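Local structure of 5-nitroimidazole antibiotic resistance protein (Bacteroides thetaiotaomicron, 2FG9) at residues S33-A38 with E112-R117. The protein binds FAD between its subunits and is probably a flavin-dependent oxidoreductase of the pyridoxamine 5'-phosphate oxidase family, possibly linked to 5-nitroimidazole resistance. Residues are numbered along the deposited sequence; the frame is centred on the assembly and turned at random.
Sequences SIILQA and ESAMCR. With FAD (flavin-adenine dinucleotide), chain C.
I34 lies against the strand from E112 to A114. Its CB points at the strand and carries two branches. CG1 lies beside the backbone N (chi1 -64°), which puts CG2 anti to that N, 4.0 Å from A114 N. CG1 meets E112 OE2 at 4.0 Å. CD1 lies 4.0 Å from both E112 CB and S113 O. The E112 chain is extended beyond CG, and its OE1 forms a salt bridge with R30. The next residue, I35, packs its CG1 on A114 CB at 3.8 Å, and I35 CD1 reaches C116 SG. No hydrogen bond joins the two segments. Helix segment 33-37 crosses strand segment 112-117 almost at right angles (95°). Helix 28-37 lies on the antiparallel sheet of the pyridoxamine 5'-phosphate oxidase family, whose split barrel binds flavin at the dimer interface. S113 and M115 point away from the helix, to the side where FAD binds against a second subunit. S113 OG accepts a hydrogen bond from FAD N6A at 2.7 Å. M115, a selenomethionine, bends at chi3 (-69°) and brings CE to 3.4 Å from FAD C5A. Its SE lies over one face of the R117 guanidinium. R117 NH2 donates to FAD O3B, at the guanidinium edge; the NH1 bond to FAD O2B is weak.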
ATOM      1  N   SER A  33     -19.477 -13.459  -0.024  1.00 53.20           N
ATOM      2  CA  SER A  33     -18.502 -12.378  -0.226  1.00 53.66           C
ATOM      3  C   SER A  33     -17.141 -12.732   0.360  1.00 53.41           C
ATOM      4  O   SER A  33     -16.109 -12.435  -0.242  1.00 52.88           O
ATOM      5  CB  SER A  33     -18.986 -11.057   0.378  1.00 54.19           C
ATOM      6  OG  SER A  33     -17.985 -10.060   0.210  1.00 56.90           O
ATOM      7  N   ILE A  34     -17.143 -13.383   1.522  1.00 53.44           N
ATOM      8  CA  ILE A  34     -15.905 -13.807   2.152  1.00 53.01           C
ATOM      9  C   ILE A  34     -15.242 -14.822   1.254  1.00 53.21           C
ATOM     10  O   ILE A  34     -14.057 -14.721   0.963  1.00 53.08           O
ATOM     11  CB  ILE A  34     -16.148 -14.403   3.573  1.00 53.13           C
ATOM     12  CG1 ILE A  34     -16.713 -13.328   4.483  1.00 53.72           C
ATOM     13  CG2 ILE A  34     -14.848 -14.896   4.185  1.00 52.53           C
ATOM     14  CD1 ILE A  34     -17.396 -13.838   5.693  1.00 54.09           C
ATOM     15  N   ILE A  35     -16.012 -15.809   0.812  1.00 53.36           N
ATOM     16  CA  ILE A  35     -15.487 -16.839  -0.080  1.00 53.55           C
ATOM     17  C   ILE A  35     -14.870 -16.204  -1.336  1.00 54.20           C
ATOM     18  O   ILE A  35     -13.789 -16.584  -1.786  1.00 54.03           O
ATOM     19  CB  ILE A  35     -16.613 -17.841  -0.467  1.00 53.13           C
ATOM     20  CG1 ILE A  35     -17.085 -18.618   0.756  1.00 54.31           C
ATOM     21  CG2 ILE A  35     -16.169 -18.830  -1.570  1.00 53.65           C
ATOM     22  CD1 ILE A  35     -18.256 -19.514   0.468  1.00 53.44           C
ATOM     23  N   LEU A  36     -15.581 -15.245  -1.906  1.00 55.66           N
ATOM     24  CA  LEU A  36     -15.148 -14.605  -3.141  1.00 56.62           C
ATOM     25  C   LEU A  36     -13.913 -13.730  -2.946  1.00 56.84           C
ATOM     26  O   LEU A  36     -13.115 -13.582  -3.862  1.00 57.59           O
ATOM     27  CB  LEU A  36     -16.311 -13.821  -3.758  1.00 57.09           C
ATOM     28  CG  LEU A  36     -17.494 -14.702  -4.251  1.00 59.31           C
ATOM     29  CD1 LEU A  36     -18.704 -13.845  -4.739  1.00 60.35           C
ATOM     30  CD2 LEU A  36     -17.063 -15.712  -5.351  1.00 59.93           C
ATOM     31  N   GLN A  37     -13.745 -13.175  -1.757  1.00 57.02           N
ATOM     32  CA  GLN A  37     -12.559 -12.390  -1.421  1.00 57.80           C
ATOM     33  C   GLN A  37     -11.328 -13.247  -1.170  1.00 56.46           C
ATOM     34  O   GLN A  37     -10.215 -12.741  -1.217  1.00 55.64           O
ATOM     35  CB  GLN A  37     -12.809 -11.540  -0.161  1.00 57.77           C
ATOM     36  CG  GLN A  37     -13.762 -10.347  -0.388  1.00 60.52           C
ATOM     37  CD  GLN A  37     -13.920  -9.472   0.869  1.00 62.58           C
ATOM     38  OE1 GLN A  37     -13.086  -8.581   1.116  1.00 69.05           O
ATOM     39  NE2 GLN A  37     -14.987  -9.722   1.675  1.00 67.64           N
ATOM     40  N   ALA A  38     -11.503 -14.524  -0.841  1.00 55.04           N
ATOM     41  CA  ALA A  38     -10.372 -15.317  -0.380  1.00 54.28           C
ATOM     42  C   ALA A  38      -9.510 -15.764  -1.563  1.00 53.66           C
ATOM     43  O   ALA A  38     -10.029 -16.037  -2.636  1.00 54.15           O
ATOM     44  CB  ALA A  38     -10.866 -16.525   0.468  1.00 54.05           C
ATOM     45  N   GLU A 112     -13.189 -12.494   9.923  1.00 51.83           N
ATOM     46  CA  GLU A 112     -14.335 -13.283   9.543  1.00 51.56           C
ATOM     47  C   GLU A 112     -13.935 -14.443   8.680  1.00 49.49           C
ATOM     48  O   GLU A 112     -12.905 -14.379   8.012  1.00 48.83           O
ATOM     49  CB  GLU A 112     -15.394 -12.416   8.859  1.00 51.55           C
ATOM     50  CG  GLU A 112     -14.908 -11.378   7.918  1.00 53.63           C
ATOM     51  CD  GLU A 112     -16.036 -10.390   7.515  1.00 56.42           C
ATOM     52  OE1 GLU A 112     -16.926 -10.104   8.357  1.00 58.93           O
ATOM     53  OE2 GLU A 112     -16.004  -9.879   6.357  1.00 63.36           O
ATOM     54  N   SER A 113     -14.749 -15.490   8.719  1.00 46.68           N
ATOM     55  CA  SER A 113     -14.480 -16.704   7.998  1.00 46.36           C
ATOM     56  C   SER A 113     -15.729 -17.329   7.473  1.00 45.75           C
ATOM     57  O   SER A 113     -16.805 -17.092   7.978  1.00 44.67           O
ATOM     58  CB  SER A 113     -13.809 -17.747   8.888  1.00 46.71           C
ATOM     59  OG  SER A 113     -14.536 -17.969  10.079  1.00 44.69           O
ATOM     60  N   ALA A 114     -15.553 -18.160   6.459  1.00 45.76           N
ATOM     61  CA  ALA A 114     -16.626 -18.975   5.929  1.00 45.63           C
ATOM     62  C   ALA A 114     -16.178 -20.418   6.006  1.00 45.94           C
ATOM     63  O   ALA A 114     -14.992 -20.695   6.033  1.00 44.99           O
ATOM     64  CB  ALA A 114     -16.925 -18.610   4.541  1.00 45.39           C
HETATM   65  N   MSE A 115     -17.160 -21.308   6.065  1.00 47.02           N
HETATM   66  CA  MSE A 115     -16.945 -22.728   6.103  1.00 48.60           C
HETATM   67  C   MSE A 115     -17.981 -23.391   5.263  1.00 47.52           C
HETATM   68  O   MSE A 115     -19.145 -23.144   5.443  1.00 47.56           O
HETATM   69  CB  MSE A 115     -17.072 -23.230   7.524  1.00 48.25           C
HETATM   70  CG  MSE A 115     -16.690 -24.678   7.677  1.00 49.74           C
HETATM   71 SE   MSE A 115     -17.078 -25.345   9.442  0.75 56.29          SE
HETATM   72  CE  MSE A 115     -15.701 -24.288  10.418  1.00 55.27           C
ATOM     73  N   CYS A 116     -17.536 -24.240   4.348  1.00 47.68           N
ATOM     74  CA  CYS A 116     -18.404 -25.026   3.486  1.00 47.22           C
ATOM     75  C   CYS A 116     -18.176 -26.515   3.692  1.00 47.45           C
ATOM     76  O   CYS A 116     -17.062 -26.985   3.607  1.00 47.02           O
ATOM     77  CB  CYS A 116     -18.112 -24.747   2.018  1.00 46.19           C
ATOM     78  SG  CYS A 116     -18.437 -23.054   1.473  1.00 48.30           S
ATOM     79  N   ARG A 117     -19.257 -27.254   3.877  1.00 47.99           N
ATOM     80  CA  ARG A 117     -19.196 -28.719   3.998  1.00 48.82           C
ATOM     81  C   ARG A 117     -19.913 -29.316   2.799  1.00 47.55           C
ATOM     82  O   ARG A 117     -20.994 -28.869   2.429  1.00 47.09           O
ATOM     83  CB  ARG A 117     -19.872 -29.179   5.268  1.00 48.65           C
ATOM     84  CG  ARG A 117     -19.070 -28.901   6.583  1.00 52.61           C
ATOM     85  CD  ARG A 117     -19.596 -29.864   7.620  1.00 56.32           C
ATOM     86  NE  ARG A 117     -19.244 -29.683   9.042  1.00 58.87           N
ATOM     87  CZ  ARG A 117     -19.639 -28.655   9.786  1.00 59.58           C
ATOM     88  NH1 ARG A 117     -20.336 -27.649   9.253  1.00 61.29           N
ATOM     89  NH2 ARG A 117     -19.299 -28.609  11.064  1.00 60.63           N
TER
HETATM   90  PA  FAD C 161     -19.099 -24.196  17.397  1.00 63.10           P
HETATM   91  O1A FAD C 161     -18.996 -25.438  18.267  1.00 64.82           O
HETATM   92  O2A FAD C 161     -19.889 -23.019  17.940  1.00 63.50           O
HETATM   93  O5B FAD C 161     -19.743 -24.651  15.993  1.00 63.16           O
HETATM   94  C5B FAD C 161     -20.978 -24.142  15.556  1.00 62.42           C
HETATM   95  C4B FAD C 161     -21.073 -24.275  14.036  1.00 62.20           C
HETATM   96  O4B FAD C 161     -20.917 -22.987  13.431  1.00 61.18           O
HETATM   97  C3B FAD C 161     -20.037 -25.190  13.367  1.00 60.69           C
HETATM   98  O3B FAD C 161     -20.313 -26.581  13.407  1.00 62.13           O
HETATM   99  C2B FAD C 161     -20.036 -24.598  11.970  1.00 60.13           C
HETATM  100  O2B FAD C 161     -21.166 -24.968  11.187  1.00 59.80           O
HETATM  101  C1B FAD C 161     -20.092 -23.101  12.284  1.00 58.58           C
HETATM  102  N9A FAD C 161     -18.711 -22.554  12.452  1.00 55.93           N
HETATM  103  C8A FAD C 161     -17.840 -22.759  13.487  1.00 55.00           C
HETATM  104  N7A FAD C 161     -16.691 -22.115  13.219  1.00 55.03           N
HETATM  105  C5A FAD C 161     -16.797 -21.458  12.033  1.00 58.46           C
HETATM  106  C6A FAD C 161     -15.895 -20.627  11.303  1.00 57.82           C
HETATM  107  N6A FAD C 161     -14.977 -19.902  11.971  1.00 57.69           N
HETATM  108  N1A FAD C 161     -16.315 -20.131  10.084  1.00 55.14           N
HETATM  109  C2A FAD C 161     -17.596 -20.429   9.607  1.00 55.76           C
HETATM  110  N3A FAD C 161     -18.482 -21.236  10.305  1.00 53.81           N
HETATM  111  C4A FAD C 161     -18.085 -21.745  11.524  1.00 57.47           C
HETATM  112  N1  FAD C 161     -11.688 -18.994  17.998  1.00 49.86           N
HETATM  113  C2  FAD C 161     -11.069 -19.385  19.176  1.00 50.54           C
HETATM  114  O2  FAD C 161     -11.686 -20.022  20.041  1.00 51.47           O
HETATM  115  N3  FAD C 161      -9.759 -19.023  19.393  1.00 50.51           N
HETATM  116  C4  FAD C 161      -9.057 -18.291  18.427  1.00 49.13           C
HETATM  117  O4  FAD C 161      -7.851 -18.284  18.521  1.00 49.90           O
HETATM  118  C4X FAD C 161      -9.672 -17.906  17.248  1.00 49.06           C
HETATM  119  N5  FAD C 161      -9.035 -17.179  16.249  1.00 51.25           N
HETATM  120  C5X FAD C 161      -9.733 -16.825  15.063  1.00 50.72           C
HETATM  121  C6  FAD C 161      -9.108 -16.134  14.066  1.00 49.94           C
HETATM  122  C7  FAD C 161      -9.767 -15.814  12.895  1.00 49.45           C
HETATM  123  C7M FAD C 161      -8.818 -15.779  11.740  1.00 50.86           C
HETATM  124  C8  FAD C 161     -11.086 -16.174  12.724  1.00 48.37           C
HETATM  125  C8M FAD C 161     -11.837 -16.052  11.457  1.00 48.11           C
HETATM  126  C9  FAD C 161     -11.735 -16.853  13.711  1.00 49.59           C
HETATM  127  C9A FAD C 161     -11.052 -17.197  14.867  1.00 50.02           C
HETATM  128  N10 FAD C 161     -11.647 -17.944  15.864  1.00 51.26           N
HETATM  129  C10 FAD C 161     -10.997 -18.288  17.034  1.00 49.40           C
HETATM  130  C1' FAD C 161     -12.974 -18.540  15.644  1.00 51.58           C
HETATM  131  C2' FAD C 161     -12.825 -20.040  15.641  1.00 52.38           C
HETATM  132  O2' FAD C 161     -12.923 -20.415  14.271  1.00 50.55           O
HETATM  133  C3' FAD C 161     -13.935 -20.422  16.643  1.00 54.84           C
HETATM  134  O3' FAD C 161     -13.527 -21.135  17.808  1.00 54.51           O
HETATM  135  C4' FAD C 161     -15.026 -21.131  15.921  1.00 56.07           C
HETATM  136  O4' FAD C 161     -15.556 -20.276  14.901  1.00 52.13           O
HETATM  137  C5' FAD C 161     -15.953 -21.613  17.046  1.00 56.70           C
HETATM  138  O5' FAD C 161     -15.372 -22.882  17.300  1.00 59.50           O
HETATM  139  P   FAD C 161     -16.228 -24.192  17.668  1.00 58.99           P
HETATM  140  O1P FAD C 161     -16.288 -24.220  19.202  1.00 58.27           O
HETATM  141  O2P FAD C 161     -15.672 -25.441  17.033  1.00 56.81           O
HETATM  142  O3P FAD C 161     -17.611 -23.730  17.003  1.00 61.73           O